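Prolyl-tRNA synthetase (Giardia lamblia ATCC 50803, PDB 3IAL) probably charges tRNA(Pro) with L-proline, using ATP and passing through a prolyl-adenylate intermediate. Local coordinates at residues M399-H404 / V413-K418. Numbering follows the deposited sequence.
Sequences MKVSSH and VKNVIK
Asn415 ND2 gives N-H groups to two carbonyls, Lys400 O at 2.7 Å and Val398 O of helix 395-399, while OD1 of the same amide accepts two backbone N-H groups. The bond from Asn415 ND2 to Lys400 O is fairly straight (154°) and lies close to the amide plane, but it meets the carbonyl from above its plane. Asn415 is the N-cap of helix 416-438, and its OD1 accepts weakly from Ile417 N (2.8 Å) and Lys418 N. Asparagine suits this buried place because one flat group both donates and accepts; chi1 of 171° sets CG anti to the backbone N, and the four partners together fix which way the amide faces. Beyond it, strands 402-405 and 411-414 form a two-stranded antiparallel β-hairpin that projects from the anticodon-binding domain and leads into the capped helix. Ser402 and Lys414 are a hydrogen-bonded pair: Lys414 N reaches Ser402 O at 2.7 Å, nearly along the C=O axis, and Ser402 N returns a bond to Lys414 O at 3.1 Å. On their exposed face, small Ser402 rests OG against Lys414 CB and leaves room for the extended lysine chain, which keeps NZ at the surface, oblique to polar His404 CE1 (3.9 Å); this proximity would probably disfavour a charged imidazole. Val413 shares the other face with Ser403; Val401, just ahead of Ser402, reaches across so that Val401 CG1 meets Val413 CG1 at 3.5 Å, the side chains crossing obliquely. These compact branched residues suit extended backbone and also touch Thr331 and Leu336, respectively.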
loop_
_atom_site.group_PDB
_atom_site.type_symbol
_atom_site.label_atom_id
_atom_site.label_comp_id
_atom_site.label_asym_id
_atom_site.label_seq_id
_atom_site.Cartn_x
_atom_site.Cartn_y
_atom_site.Cartn_z
ATOM N N MET B 399 1.719 19.160 -28.206
ATOM C CA MET B 399 1.687 17.766 -28.671
ATOM C C MET B 399 3.104 17.228 -28.962
ATOM O O MET B 399 3.298 16.017 -29.083
ATOM C CB MET B 399 0.835 17.633 -29.940
ATOM C CG MET B 399 -0.595 18.197 -29.846
ATOM S SD MET B 399 -1.835 17.075 -29.170
ATOM C CE MET B 399 -1.966 15.861 -30.476
ATOM N N LYS B 400 4.081 18.129 -29.074
ATOM C CA LYS B 400 5.456 17.767 -29.410
ATOM C C LYS B 400 6.130 17.022 -28.260
ATOM O O LYS B 400 6.239 17.549 -27.152
ATOM C CB LYS B 400 6.260 19.017 -29.766
ATOM C CG LYS B 400 7.727 18.801 -30.093
ATOM C CD LYS B 400 8.321 20.129 -30.538
ATOM C CE LYS B 400 9.828 20.110 -30.645
ATOM N NZ LYS B 400 10.343 21.409 -31.208
ATOM N N VAL B 401 6.571 15.800 -28.548
ATOM C CA VAL B 401 7.257 14.942 -27.592
ATOM C C VAL B 401 8.530 14.420 -28.248
ATOM O O VAL B 401 8.477 13.853 -29.341
ATOM C CB VAL B 401 6.364 13.743 -27.178
ATOM C CG1 VAL B 401 7.107 12.815 -26.218
ATOM C CG2 VAL B 401 5.055 14.239 -26.546
ATOM N N SER B 402 9.669 14.644 -27.594
ATOM C CA SER B 402 10.940 14.081 -28.028
ATOM C C SER B 402 11.460 13.129 -26.948
ATOM O O SER B 402 11.224 13.331 -25.753
ATOM C CB SER B 402 11.965 15.179 -28.343
ATOM O OG SER B 402 12.351 15.881 -27.175
ATOM N N SER B 403 12.149 12.085 -27.389
ATOM C CA SER B 403 12.625 11.036 -26.502
ATOM C C SER B 403 13.974 10.530 -26.971
ATOM O O SER B 403 14.247 10.520 -28.168
ATOM C CB SER B 403 11.629 9.875 -26.481
ATOM O OG SER B 403 11.623 9.183 -27.721
ATOM N N HIS B 404 14.812 10.117 -26.023
ATOM C CA HIS B 404 16.043 9.388 -26.331
ATOM C C HIS B 404 16.383 8.400 -25.215
ATOM O O HIS B 404 15.857 8.492 -24.107
ATOM C CB HIS B 404 17.214 10.349 -26.583
ATOM C CG HIS B 404 17.646 11.121 -25.374
ATOM N ND1 HIS B 404 17.002 12.264 -24.951
ATOM C CD2 HIS B 404 18.668 10.921 -24.507
ATOM C CE1 HIS B 404 17.605 12.732 -23.871
ATOM N NE2 HIS B 404 18.617 11.933 -23.578
ATOM N N VAL B 413 12.149 11.494 -21.687
ATOM C CA VAL B 413 11.108 12.127 -22.492
ATOM C C VAL B 413 11.066 13.626 -22.213
ATOM O O VAL B 413 11.231 14.048 -21.069
ATOM C CB VAL B 413 9.729 11.498 -22.212
ATOM C CG1 VAL B 413 8.663 12.108 -23.110
ATOM C CG2 VAL B 413 9.788 9.990 -22.428
ATOM N N LYS B 414 10.860 14.423 -23.263
ATOM C CA LYS B 414 10.846 15.886 -23.153
ATOM C C LYS B 414 9.611 16.489 -23.828
ATOM O O LYS B 414 9.220 16.074 -24.922
ATOM C CB LYS B 414 12.107 16.478 -23.777
ATOM C CG LYS B 414 13.382 16.185 -23.003
ATOM C CD LYS B 414 14.597 16.757 -23.718
ATOM C CE LYS B 414 15.889 16.355 -23.030
ATOM N NZ LYS B 414 17.069 16.590 -23.903
ATOM N N ASN B 415 9.024 17.489 -23.176
ATOM C CA ASN B 415 7.766 18.081 -23.611
ATOM C C ASN B 415 7.525 19.393 -22.870
ATOM O O ASN B 415 7.935 19.544 -21.721
ATOM C CB ASN B 415 6.623 17.098 -23.346
ATOM C CG ASN B 415 5.251 17.711 -23.564
ATOM O OD1 ASN B 415 4.588 18.122 -22.611
ATOM N ND2 ASN B 415 4.818 17.771 -24.819
ATOM N N VAL B 416 6.851 20.332 -23.520
ATOM C CA VAL B 416 6.625 21.647 -22.940
ATOM C C VAL B 416 5.795 21.580 -21.648
ATOM O O VAL B 416 6.104 22.274 -20.695
ATOM C CB VAL B 416 5.984 22.631 -23.972
ATOM C CG1 VAL B 416 4.532 22.285 -24.236
ATOM C CG2 VAL B 416 6.130 24.076 -23.507
ATOM N N ILE B 417 4.770 20.729 -21.602
ATOM C CA ILE B 417 3.949 20.605 -20.390
ATOM C C ILE B 417 4.783 20.019 -19.243
ATOM O O ILE B 417 4.714 20.499 -18.116
ATOM C CB ILE B 417 2.662 19.756 -20.616
ATOM C CG1 ILE B 417 1.817 20.326 -21.761
ATOM C CG2 ILE B 417 1.833 19.704 -19.347
ATOM C CD1 ILE B 417 1.596 21.827 -21.690
ATOM N N LYS B 418 5.585 19.001 -19.544
ATOM C CA LYS B 418 6.580 18.514 -18.596
ATOM C C LYS B 418 7.503 19.661 -18.148
ATOM O O LYS B 418 7.659 19.886 -16.947
ATOM C CB LYS B 418 7.387 17.349 -19.189
ATOM C CG LYS B 418 8.623 16.978 -18.382
ATOM C CD LYS B 418 9.151 15.589 -18.728
ATOM C CE LYS B 418 10.422 15.275 -17.931
ATOM N NZ LYS B 418 11.577 16.135 -18.341
#